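Local coordinates for secretory-abundant heat soluble protein 1 (Ramazzottius varieornatus, PDB 5XNA) that acts as a secreted, heat-soluble molecular shield that helps tardigrades survive desiccation, and has a fatty-acid-binding-protein-like barrel that holds a lipid, at residues K6-K11 with H43-E48; E19-F24 with V128-W133; I108-K113 with K121-G126. All blocks are in the same frame, centred on the assembly; numbering follows the deposited sequence.

Contact 1. Residues K6-K11 with H43-E48. With MG (magnesium ion), chain E; SHV (heptanoic acid), chain O.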
loop_
_atom_site.group_PDB
_atom_site.type_symbol
_atom_site.label_atom_id
_atom_site.label_comp_id
_atom_site.label_asym_id
_atom_site.label_seq_id
_atom_site.Cartn_x
_atom_site.Cartn_y
_atom_site.Cartn_z
ATOM N N LYS A 6 -6.930 13.227 16.567
ATOM C CA LYS A 6 -7.027 12.541 15.283
ATOM C C LYS A 6 -8.321 11.749 15.290
ATOM O O LYS A 6 -8.695 11.194 16.326
ATOM C CB LYS A 6 -5.848 11.579 15.037
ATOM C CG LYS A 6 -4.471 12.166 15.238
ATOM C CD LYS A 6 -4.099 13.116 14.126
ATOM C CE LYS A 6 -2.631 13.477 14.199
ATOM N NZ LYS A 6 -2.184 14.269 13.008
ATOM N N SER A 7 -8.997 11.676 14.136
ATOM C CA SER A 7 -10.307 11.031 14.099
ATOM C C SER A 7 -10.222 9.556 14.473
ATOM O O SER A 7 -11.188 9.005 15.004
ATOM C CB SER A 7 -10.953 11.177 12.715
ATOM O OG SER A 7 -10.104 10.667 11.701
ATOM N N TRP A 8 -9.081 8.908 14.214
ATOM C CA TRP A 8 -8.927 7.483 14.501
ATOM C C TRP A 8 -8.508 7.199 15.939
ATOM O O TRP A 8 -8.512 6.029 16.346
ATOM C CB TRP A 8 -7.912 6.845 13.538
ATOM C CG TRP A 8 -6.754 7.723 13.160
ATOM C CD1 TRP A 8 -6.650 8.506 12.037
ATOM C CD2 TRP A 8 -5.526 7.889 13.878
ATOM N NE1 TRP A 8 -5.446 9.151 12.023
ATOM C CE2 TRP A 8 -4.734 8.793 13.142
ATOM C CE3 TRP A 8 -5.024 7.370 15.085
ATOM C CZ2 TRP A 8 -3.464 9.187 13.562
ATOM C CZ3 TRP A 8 -3.766 7.754 15.494
ATOM C CH2 TRP A 8 -2.997 8.663 14.742
ATOM N N MET A 9 -8.164 8.218 16.717
ATOM C CA MET A 9 -7.910 7.998 18.137
ATOM C C MET A 9 -9.213 7.679 18.857
ATOM O O MET A 9 -10.269 8.226 18.534
ATOM C CB MET A 9 -7.244 9.221 18.760
ATOM C CG MET A 9 -5.851 9.428 18.250
ATOM S SD MET A 9 -5.168 11.035 18.674
ATOM C CE MET A 9 -4.970 10.893 20.440
ATOM N N GLY A 10 -9.151 6.760 19.804
ATOM C CA GLY A 10 -10.309 6.449 20.618
ATOM C C GLY A 10 -10.354 4.979 20.989
ATOM O O GLY A 10 -9.424 4.217 20.730
ATOM N N LYS A 11 -11.471 4.594 21.602
ATOM C CA LYS A 11 -11.761 3.202 21.942
ATOM C C LYS A 11 -12.831 2.681 20.997
ATOM O O LYS A 11 -13.966 3.171 21.009
ATOM C CB LYS A 11 -12.234 3.067 23.393
ATOM C CG LYS A 11 -11.295 3.689 24.406
ATOM C CD LYS A 11 -11.860 3.572 25.825
ATOM C CE LYS A 11 -10.865 4.052 26.865
ATOM N NZ LYS A 11 -10.438 5.462 26.643
ATOM N N HIS A 43 -10.099 -2.058 19.410
ATOM C CA HIS A 43 -8.924 -1.281 19.046
ATOM C C HIS A 43 -8.955 -0.012 19.880
ATOM O O HIS A 43 -9.928 0.744 19.821
ATOM C CB HIS A 43 -8.908 -0.921 17.552
ATOM C CG HIS A 43 -8.609 -2.073 16.647
ATOM N ND1 HIS A 43 -7.325 -2.466 16.343
ATOM C CD2 HIS A 43 -9.427 -2.909 15.966
ATOM C CE1 HIS A 43 -7.362 -3.505 15.525
ATOM N NE2 HIS A 43 -8.628 -3.788 15.276
ATOM N N LYS A 44 -7.908 0.212 20.668
ATOM C CA LYS A 44 -7.763 1.449 21.425
ATOM C C LYS A 44 -6.497 2.131 20.941
ATOM O O LYS A 44 -5.422 1.521 20.935
ATOM C CB LYS A 44 -7.712 1.182 22.937
ATOM C CG LYS A 44 -8.981 0.527 23.467
ATOM C CD LYS A 44 -8.917 0.248 24.973
ATOM C CE LYS A 44 -10.140 -0.545 25.406
ATOM N NZ LYS A 44 -10.060 -1.002 26.821
ATOM N N ILE A 45 -6.630 3.374 20.489
ATOM C CA ILE A 45 -5.511 4.129 19.953
ATOM C C ILE A 45 -5.470 5.472 20.657
ATOM O O ILE A 45 -6.467 6.207 20.657
ATOM C CB ILE A 45 -5.623 4.323 18.434
ATOM C CG1 ILE A 45 -5.767 2.960 17.745
ATOM C CG2 ILE A 45 -4.416 5.072 17.927
ATOM C CD1 ILE A 45 -6.093 3.025 16.232
ATOM N N TRP A 46 -4.330 5.795 21.250
ATOM C CA TRP A 46 -4.192 7.049 21.971
ATOM C C TRP A 46 -2.741 7.495 21.905
ATOM O O TRP A 46 -1.848 6.728 21.538
ATOM C CB TRP A 46 -4.702 6.919 23.424
ATOM C CG TRP A 46 -3.852 6.105 24.389
ATOM C CD1 TRP A 46 -2.999 6.598 25.347
ATOM C CD2 TRP A 46 -3.800 4.674 24.510
ATOM N NE1 TRP A 46 -2.421 5.564 26.041
ATOM C CE2 TRP A 46 -2.896 4.373 25.553
ATOM C CE3 TRP A 46 -4.422 3.616 23.831
ATOM C CZ2 TRP A 46 -2.603 3.057 25.940
ATOM C CZ3 TRP A 46 -4.127 2.311 24.211
ATOM C CH2 TRP A 46 -3.226 2.042 25.257
ATOM N N LYS A 47 -2.507 8.764 22.243
ATOM C CA LYS A 47 -1.174 9.342 22.173
ATOM C C LYS A 47 -0.552 9.439 23.560
ATOM O O LYS A 47 -1.240 9.747 24.539
ATOM C CB LYS A 47 -1.226 10.727 21.529
ATOM C CG LYS A 47 0.140 11.282 21.170
ATOM C CD LYS A 47 -0.023 12.575 20.380
ATOM C CE LYS A 47 1.300 13.087 19.867
ATOM N NZ LYS A 47 1.085 14.296 19.021
ATOM N N GLU A 48 0.756 9.166 23.646
ATOM C CA GLU A 48 1.504 9.273 24.914
ATOM C C GLU A 48 2.712 10.177 24.700
ATOM O O GLU A 48 3.852 9.716 24.671
ATOM C CB GLU A 48 1.934 7.901 25.437
ATOM C CG GLU A 48 0.803 7.065 25.966
ATOM C CD GLU A 48 0.172 7.662 27.214
ATOM O OE1 GLU A 48 -0.795 7.068 27.717
ATOM O OE2 GLU A 48 0.633 8.726 27.681
HETATM MG MG MG E . -9.579 -5.215 14.052
HETATM C C1 SHV O . -8.544 -7.362 14.016
HETATM O O1 SHV O . -7.632 -6.495 13.982
HETATM O O2 SHV O . -9.614 -7.159 13.383
HETATM C C2 SHV O . -8.347 -8.649 14.820
HETATM C C3 SHV O . -7.921 -9.787 13.893
HETATM C C4 SHV O . -6.414 -9.718 13.656
HETATM C C5 SHV O . -6.002 -10.743 12.599
HETATM C C6 SHV O . -5.027 -10.091 11.618
HETATM C C7 SHV O . -3.926 -11.072 11.222
#
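I45 pushes its CG2 methyl against the edge of the W8 indole, nearly in the ring plane, with CZ3 and CE3 as the touching atoms (W8 CZ3 to I45 CG2 3.7 Å). The two side chains cross at about a right angle. W8 takes a first torsion of 36°, which puts CG between the backbone N and the carbonyl carbon; this turns one face of the indole to K6, whose CB sits over its centre. Y52 of the adjoining strand meets the same ring. M9 leaves the type I turn K6-M9 in another direction: its chain bends at the last torsion, and the M9 CE methyl comes to rest 3.9 Å from K47 CB, beside the K47 backbone N.

Beyond the turn, strand 10-19 of the fatty-acid-binding-protein-like barrel begins and pairs antiparallel with strand 42-47. G10 and I45 form a hydrogen-bonded pair: G10 N donates to I45 O and I45 N to G10 O, both at 2.9 Å. At the G10 backbone angles a CB would jam against the M9 carbonyl O. In the next, non-hydrogen-bonded pair the aliphatic stems of K11 and K44 meet, K11 CG to K44 CG 4.0 Å, while their ammonium groups stay apart.

At the far end H43 carries its ring away from K11, with ND1 bonded to H54 and NE2 bound to magnesium at 2.1 Å. The heptanoic acid carboxylate chelates that ion through O1 and O2, and Y134 OH binds it too. With ND1 and NE2 both engaged, the imidazole is probably fixed in rotation and neutral, a strand side chain turned into a ligand for the metal that grips the fatty-acid head.

Contact 2. Residues E19-F24 with V128-W133. With ZN (zinc ion), chain D.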
loop_
_atom_site.group_PDB
_atom_site.type_symbol
_atom_site.label_atom_id
_atom_site.label_comp_id
_atom_site.label_asym_id
_atom_site.label_seq_id
_atom_site.Cartn_x
_atom_site.Cartn_y
_atom_site.Cartn_z
ATOM N N GLU A 19 -16.861 -8.029 6.307
ATOM C CA GLU A 19 -16.937 -8.361 4.889
ATOM C C GLU A 19 -15.674 -9.070 4.429
ATOM O O GLU A 19 -14.575 -8.512 4.520
ATOM C CB GLU A 19 -17.182 -7.105 4.049
ATOM C CG GLU A 19 -17.379 -7.406 2.560
ATOM C CD GLU A 19 -17.615 -6.158 1.752
ATOM O OE1 GLU A 19 -18.726 -5.597 1.850
ATOM O OE2 GLU A 19 -16.694 -5.732 1.026
ATOM N N ASN A 20 -15.845 -10.290 3.916
ATOM C CA ASN A 20 -14.793 -11.032 3.219
ATOM C C ASN A 20 -13.603 -11.331 4.122
ATOM O O ASN A 20 -12.482 -11.524 3.640
ATOM C CB ASN A 20 -14.323 -10.289 1.959
ATOM C CG ASN A 20 -13.673 -11.221 0.935
ATOM O OD1 ASN A 20 -14.008 -12.404 0.859
ATOM N ND2 ASN A 20 -12.746 -10.685 0.143
ATOM N N PHE A 21 -13.840 -11.386 5.434
ATOM C CA PHE A 21 -12.727 -11.482 6.372
ATOM C C PHE A 21 -12.083 -12.861 6.347
ATOM O O PHE A 21 -10.860 -12.974 6.464
ATOM C CB PHE A 21 -13.194 -11.121 7.782
ATOM C CG PHE A 21 -12.067 -10.928 8.757
ATOM C CD1 PHE A 21 -11.311 -9.769 8.744
ATOM C CD2 PHE A 21 -11.767 -11.913 9.686
ATOM C CE1 PHE A 21 -10.268 -9.591 9.648
ATOM C CE2 PHE A 21 -10.737 -11.744 10.589
ATOM C CZ PHE A 21 -9.982 -10.578 10.566
ATOM N N ASP A 22 -12.872 -13.926 6.180
ATOM C CA ASP A 22 -12.267 -15.256 6.165
ATOM C C ASP A 22 -11.410 -15.482 4.923
ATOM O O ASP A 22 -10.437 -16.244 4.977
ATOM C CB ASP A 22 -13.337 -16.347 6.276
ATOM C CG ASP A 22 -14.014 -16.368 7.636
ATOM O OD1 ASP A 22 -13.486 -15.742 8.577
ATOM O OD2 ASP A 22 -15.057 -17.038 7.774
ATOM N N ALA A 23 -11.746 -14.843 3.800
ATOM C CA ALA A 23 -10.870 -14.920 2.633
ATOM C C ALA A 23 -9.545 -14.220 2.898
ATOM O O ALA A 23 -8.496 -14.661 2.415
ATOM C CB ALA A 23 -11.552 -14.311 1.410
ATOM N N PHE A 24 -9.576 -13.117 3.657
ATOM C CA PHE A 24 -8.338 -12.438 4.027
ATOM C C PHE A 24 -7.478 -13.329 4.913
ATOM O O PHE A 24 -6.275 -13.481 4.677
ATOM C CB PHE A 24 -8.645 -11.118 4.733
ATOM C CG PHE A 24 -7.434 -10.488 5.380
ATOM C CD1 PHE A 24 -6.498 -9.801 4.612
ATOM C CD2 PHE A 24 -7.230 -10.584 6.756
ATOM C CE1 PHE A 24 -5.381 -9.219 5.201
ATOM C CE2 PHE A 24 -6.118 -10.001 7.355
ATOM C CZ PHE A 24 -5.195 -9.323 6.580
ATOM N N VAL A 128 -6.522 -9.589 -2.111
ATOM C CA VAL A 128 -7.625 -9.951 -1.227
ATOM C C VAL A 128 -7.877 -8.813 -0.252
ATOM O O VAL A 128 -6.976 -8.429 0.497
ATOM C CB VAL A 128 -7.324 -11.254 -0.477
ATOM C CG1 VAL A 128 -8.500 -11.645 0.398
ATOM C CG2 VAL A 128 -6.967 -12.352 -1.454
ATOM N N THR A 129 -9.104 -8.291 -0.244
ATOM C CA THR A 129 -9.497 -7.150 0.576
ATOM C C THR A 129 -10.598 -7.574 1.537
ATOM O O THR A 129 -11.585 -8.182 1.114
ATOM C CB THR A 129 -10.000 -5.996 -0.294
ATOM O OG1 THR A 129 -8.956 -5.560 -1.170
ATOM C CG2 THR A 129 -10.468 -4.828 0.573
ATOM N N ALA A 130 -10.441 -7.248 2.822
ATOM C CA ALA A 130 -11.511 -7.456 3.788
ATOM C C ALA A 130 -11.799 -6.161 4.534
ATOM O O ALA A 130 -10.996 -5.227 4.556
ATOM C CB ALA A 130 -11.180 -8.575 4.781
ATOM N N LYS A 131 -12.980 -6.103 5.133
ATOM C CA LYS A 131 -13.410 -4.919 5.844
ATOM C C LYS A 131 -14.092 -5.331 7.134
ATOM O O LYS A 131 -14.712 -6.396 7.220
ATOM C CB LYS A 131 -14.342 -4.059 5.004
ATOM C CG LYS A 131 -13.735 -3.690 3.668
ATOM C CD LYS A 131 -14.064 -2.288 3.298
ATOM C CE LYS A 131 -13.072 -1.767 2.292
ATOM N NZ LYS A 131 -12.978 -0.294 2.362
ATOM N N ARG A 132 -13.962 -4.474 8.135
ATOM C CA ARG A 132 -14.642 -4.680 9.402
ATOM C C ARG A 132 -14.999 -3.314 9.957
ATOM O O ARG A 132 -14.225 -2.366 9.827
ATOM C CB ARG A 132 -13.752 -5.466 10.356
ATOM C CG ARG A 132 -14.416 -5.880 11.601
ATOM C CD ARG A 132 -13.579 -6.942 12.270
ATOM N NE ARG A 132 -14.358 -7.671 13.242
ATOM C CZ ARG A 132 -13.831 -8.316 14.268
ATOM N NH1 ARG A 132 -12.514 -8.301 14.457
ATOM N NH2 ARG A 132 -14.621 -8.964 15.095
ATOM N N TRP A 133 -16.185 -3.195 10.547
ATOM C CA TRP A 133 -16.642 -1.910 11.045
ATOM C C TRP A 133 -16.694 -1.924 12.565
ATOM O O TRP A 133 -17.146 -2.902 13.172
ATOM C CB TRP A 133 -18.017 -1.551 10.464
ATOM C CG TRP A 133 -17.912 -1.206 9.006
ATOM C CD1 TRP A 133 -17.793 0.033 8.466
ATOM C CD2 TRP A 133 -17.855 -2.130 7.911
ATOM N NE1 TRP A 133 -17.689 -0.057 7.087
ATOM C CE2 TRP A 133 -17.719 -1.376 6.732
ATOM C CE3 TRP A 133 -17.920 -3.523 7.816
ATOM C CZ2 TRP A 133 -17.649 -1.966 5.472
ATOM C CZ3 TRP A 133 -17.843 -4.108 6.566
ATOM C CH2 TRP A 133 -17.713 -3.327 5.412
HETATM ZN ZN ZN D . -17.127 -3.641 0.220
#
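F24 lays its CB against the A130 methyl, F24 CB to A130 CB 3.6 Å, and F21, one helical turn earlier, approaches the same methyl obliquely through CD1. This is the place where strand 10-19 of the fatty-acid-binding-protein-like barrel gives way to helix 21-27, which packs on the start of the last strand, 128-136. Both phenylalanines have CG anti to the backbone N (chi1 -169° for F21), which sends their rings to the same side of the strand, toward Y123 in the barrel interior. V128 fits its CG1 branch against the helix, 3.6 Å from A23 O and close to F24 CA.

Before the helix, E19 and K131 form an antiparallel hydrogen-bonded pair: E19 N reaches K131 O at 2.8 Å, and K131 N reaches E19 O at 3.0 Å. E19 CB lies at the edge of the W133 indole, near CZ3, and the indole NE1 is bonded to E120. K131 turns its ammonium group to a salt bridge with the same glutamate. The extended E19 chain carries OE2 to a zinc ion at 2.3 Å.

N20, at the N-cap position, turns its amide to the strand instead of capping the helix: N20 ND2 donates to T129 O over 2.9 Å, the N-H...O angle 154° and the donor tilted 30° from the carbonyl plane.

Contact 3. Residues I108-K113 with K121-G126; sequences IHDEYK and KTYKVG. With ZN (zinc ion), chain C; SHV (heptanoic acid), chain O; EDO (1,2-ethanediol), chain J.
The head-group end of the lipid pocket is built on this hairpin, where K121 and Y123 face the heptanoic acid carboxylate. K121 is fully extended (chi1 -180°, with the later torsions also near 180°), which carries NZ to SHV O1 at 3.1 Å. Y112 runs alongside it, pointing the same way: K121 CE lies 3.5 Å from Y112 CZ, and NZ gives a weak bond to Y112 OH. The K121 stem also covers part of one face of the Y123 ring, CG lying above the plane and offset toward the rim. Y123 OH lies 2.4 Å from SHV O2, so short for a hydrogen bond that the detail is doubtful, and R132 from the neighbouring strand joins in binding that carboxylate. With an alanine here in place of K121, SHV O1 would probably lose its ammonium partner, Y112 OH its weak donor, and that part of the Y123 face its cover.

The frame is an antiparallel beta hairpin, strands 106-114 and 118-125 of the fatty-acid-binding-protein-like barrel. H109 with K124 and E111 with T122 are the hydrogen-bonded pairs; H109 N to K124 O is almost straight, 176° at 2.8 Å. On the same face as Y112 and Y123, D110 takes two bonds from an ethanediol, probably from the crystallisation liquor, O1 to OD2 and O2 to OD1, and stands 4.4 Å through OD1 from K121 NZ, too far for a salt bridge.

The other face, with H109, E111, T122 and K124, looks outward. T122 OG1 bonds to K131 and, at 2.6 Å, to a water. In one of its two conformers K124 makes a salt bridge with D91 of the second subunit; H109, likewise in one of two, binds zinc through NE2 at 1.9 Å together with E98 and with H109 and E98 of that second subunit.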
loop_
_atom_site.group_PDB
_atom_site.type_symbol
_atom_site.label_atom_id
_atom_site.label_comp_id
_atom_site.label_asym_id
_atom_site.label_seq_id
_atom_site.Cartn_x
_atom_site.Cartn_y
_atom_site.Cartn_z
ATOM N N ILE A 108 1.089 -6.880 4.345
ATOM C CA ILE A 108 -0.299 -6.630 4.718
ATOM C C ILE A 108 -0.508 -5.129 4.803
ATOM O O ILE A 108 0.333 -4.416 5.367
ATOM C CB ILE A 108 -0.655 -7.275 6.074
ATOM C CG1 ILE A 108 -0.471 -8.785 6.035
ATOM C CG2 ILE A 108 -2.063 -6.878 6.502
ATOM C CD1 ILE A 108 -0.509 -9.427 7.397
ATOM N N HIS A 109 -1.592 -4.645 4.204
ATOM C CA HIS A 109 -2.042 -3.272 4.391
ATOM C C HIS A 109 -3.186 -3.249 5.395
ATOM O O HIS A 109 -4.147 -4.012 5.262
ATOM C CB HIS A 109 -2.516 -2.645 3.074
ATOM C CG HIS A 109 -1.415 -2.343 2.108
ATOM N ND1 HIS A 109 -1.658 -1.929 0.815
ATOM C CD2 HIS A 109 -0.070 -2.383 2.246
ATOM C CE1 HIS A 109 -0.507 -1.743 0.190
ATOM N NE2 HIS A 109 0.474 -2.019 1.033
ATOM N N ASP A 110 -3.080 -2.375 6.393
ATOM C CA ASP A 110 -4.189 -2.035 7.278
ATOM C C ASP A 110 -4.570 -0.588 7.026
ATOM O O ASP A 110 -3.700 0.261 6.805
ATOM C CB ASP A 110 -3.808 -2.165 8.753
ATOM C CG ASP A 110 -3.477 -3.566 9.144
ATOM O OD1 ASP A 110 -4.069 -4.495 8.561
ATOM O OD2 ASP A 110 -2.627 -3.733 10.042
ATOM N N GLU A 111 -5.863 -0.306 7.038
ATOM C CA GLU A 111 -6.331 1.065 6.924
ATOM C C GLU A 111 -7.417 1.295 7.957
ATOM O O GLU A 111 -8.254 0.416 8.186
ATOM C CB GLU A 111 -6.875 1.375 5.520
ATOM C CG GLU A 111 -7.286 2.828 5.337
ATOM C CD GLU A 111 -7.921 3.093 3.989
ATOM O OE1 GLU A 111 -7.343 2.676 2.965
ATOM O OE2 GLU A 111 -8.997 3.718 3.954
ATOM N N TYR A 112 -7.382 2.468 8.589
ATOM C CA TYR A 112 -8.370 2.879 9.588
ATOM C C TYR A 112 -8.997 4.168 9.069
ATOM O O TYR A 112 -8.311 5.189 8.970
ATOM C CB TYR A 112 -7.728 3.105 10.965
ATOM C CG TYR A 112 -7.024 1.887 11.501
ATOM C CD1 TYR A 112 -5.773 1.519 11.019
ATOM C CD2 TYR A 112 -7.619 1.086 12.471
ATOM C CE1 TYR A 112 -5.131 0.375 11.485
ATOM C CE2 TYR A 112 -6.980 -0.056 12.952
ATOM C CZ TYR A 112 -5.742 -0.408 12.443
ATOM O OH TYR A 112 -5.107 -1.544 12.901
ATOM N N LYS A 113 -10.288 4.116 8.738
ATOM C CA LYS A 113 -11.006 5.244 8.153
ATOM C C LYS A 113 -12.266 5.517 8.962
ATOM O O LYS A 113 -13.140 4.649 9.062
ATOM C CB LYS A 113 -11.362 4.958 6.690
ATOM C CG LYS A 113 -12.082 6.115 6.009
ATOM C CD LYS A 113 -12.568 5.728 4.626
ATOM C CE LYS A 113 -13.540 6.763 4.078
ATOM N NZ LYS A 113 -14.354 6.224 2.945
ATOM N N LYS A 121 -12.244 -0.542 9.128
ATOM C CA LYS A 121 -10.897 -1.080 8.981
ATOM C C LYS A 121 -10.854 -1.933 7.727
ATOM O O LYS A 121 -11.676 -2.841 7.559
ATOM C CB LYS A 121 -10.463 -1.913 10.190
ATOM C CG LYS A 121 -9.038 -2.471 10.036
ATOM C CD LYS A 121 -8.466 -3.043 11.329
ATOM C CE LYS A 121 -7.005 -3.436 11.144
ATOM N NZ LYS A 121 -6.454 -4.254 12.271
ATOM N N THR A 122 -9.889 -1.657 6.863
ATOM C CA THR A 122 -9.664 -2.462 5.675
ATOM C C THR A 122 -8.370 -3.250 5.834
ATOM O O THR A 122 -7.347 -2.698 6.256
ATOM C CB THR A 122 -9.614 -1.578 4.430
ATOM O OG1 THR A 122 -10.771 -0.731 4.405
ATOM C CG2 THR A 122 -9.581 -2.440 3.175
ATOM N N TYR A 123 -8.421 -4.534 5.497
ATOM C CA TYR A 123 -7.275 -5.433 5.539
ATOM C C TYR A 123 -7.004 -5.905 4.116
ATOM O O TYR A 123 -7.920 -6.384 3.443
ATOM C CB TYR A 123 -7.552 -6.649 6.426
ATOM C CG TYR A 123 -8.230 -6.397 7.766
ATOM C CD1 TYR A 123 -9.548 -5.929 7.840
ATOM C CD2 TYR A 123 -7.586 -6.711 8.953
ATOM C CE1 TYR A 123 -10.178 -5.732 9.063
ATOM C CE2 TYR A 123 -8.210 -6.521 10.182
ATOM C CZ TYR A 123 -9.504 -6.032 10.232
ATOM O OH TYR A 123 -10.119 -5.846 11.456
ATOM N N LYS A 124 -5.753 -5.811 3.659
ATOM C CA LYS A 124 -5.470 -6.166 2.274
ATOM C C LYS A 124 -4.133 -6.872 2.157
ATOM O O LYS A 124 -3.115 -6.361 2.631
ATOM C CB LYS A 124 -5.484 -4.923 1.376
ATOM C CG LYS A 124 -5.477 -5.222 -0.111
ATOM C CD LYS A 124 -5.567 -3.937 -0.920
ATOM C CE LYS A 124 -6.679 -3.038 -0.404
ATOM N NZ LYS A 124 -6.766 -1.746 -1.146
ATOM N N VAL A 125 -4.131 -8.033 1.500
ATOM C CA VAL A 125 -2.907 -8.784 1.258
ATOM C C VAL A 125 -2.971 -9.231 -0.193
ATOM O O VAL A 125 -3.926 -9.900 -0.599
ATOM C CB VAL A 125 -2.729 -9.961 2.236
ATOM C CG1 VAL A 125 -3.929 -10.945 2.221
ATOM C CG2 VAL A 125 -1.380 -10.656 2.025
ATOM N N GLY A 126 -2.016 -8.775 -0.995
ATOM C CA GLY A 126 -2.145 -8.935 -2.436
ATOM C C GLY A 126 -3.474 -8.414 -2.951
ATOM O O GLY A 126 -3.828 -7.251 -2.730
HETATM ZN ZN ZN C . 2.312 -1.582 0.601
HETATM C C1 SHV O . -8.544 -7.362 14.016
HETATM O O1 SHV O . -7.632 -6.495 13.982
HETATM O O2 SHV O . -9.614 -7.159 13.383
HETATM C C2 SHV O . -8.347 -8.649 14.820
HETATM C C3 SHV O . -7.921 -9.787 13.893
HETATM C C4 SHV O . -6.414 -9.718 13.656
HETATM C C5 SHV O . -6.002 -10.743 12.599
HETATM C C6 SHV O . -5.027 -10.091 11.618
HETATM C C7 SHV O . -3.926 -11.072 11.222
HETATM C C1 EDO J . -2.009 -7.633 10.819
HETATM O O1 EDO J . -1.750 -6.260 11.151
HETATM C C2 EDO J . -3.142 -7.707 9.801
HETATM O O2 EDO J . -4.349 -7.158 10.347
HETATM O O HOH W 1 -10.882 1.500 5.790
#

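All three contacts belong to one antiparallel sheet, and the heptanoic acid ties them together. Contacts 1 and 3 have centres about 17 Å apart, yet they meet at the carboxylate: H43 CE1 lies 3.5 Å from K121 NZ, one side reaching the lipid through magnesium, the other directly. Contacts 2 and 3, centres about 9 Å apart, meet where strands 118-125 and 128-136 run side by side, with probable hydrogen bonds from A130 N to Y123 O (2.7 Å) and K121 N to R132 O (2.8 Å). R132 of contact 2 hydrogen-bonds the carboxylate through NH1, and F21 comes within about 4 Å of the acid. The centres of contacts 1 and 2 lie about 22 Å apart.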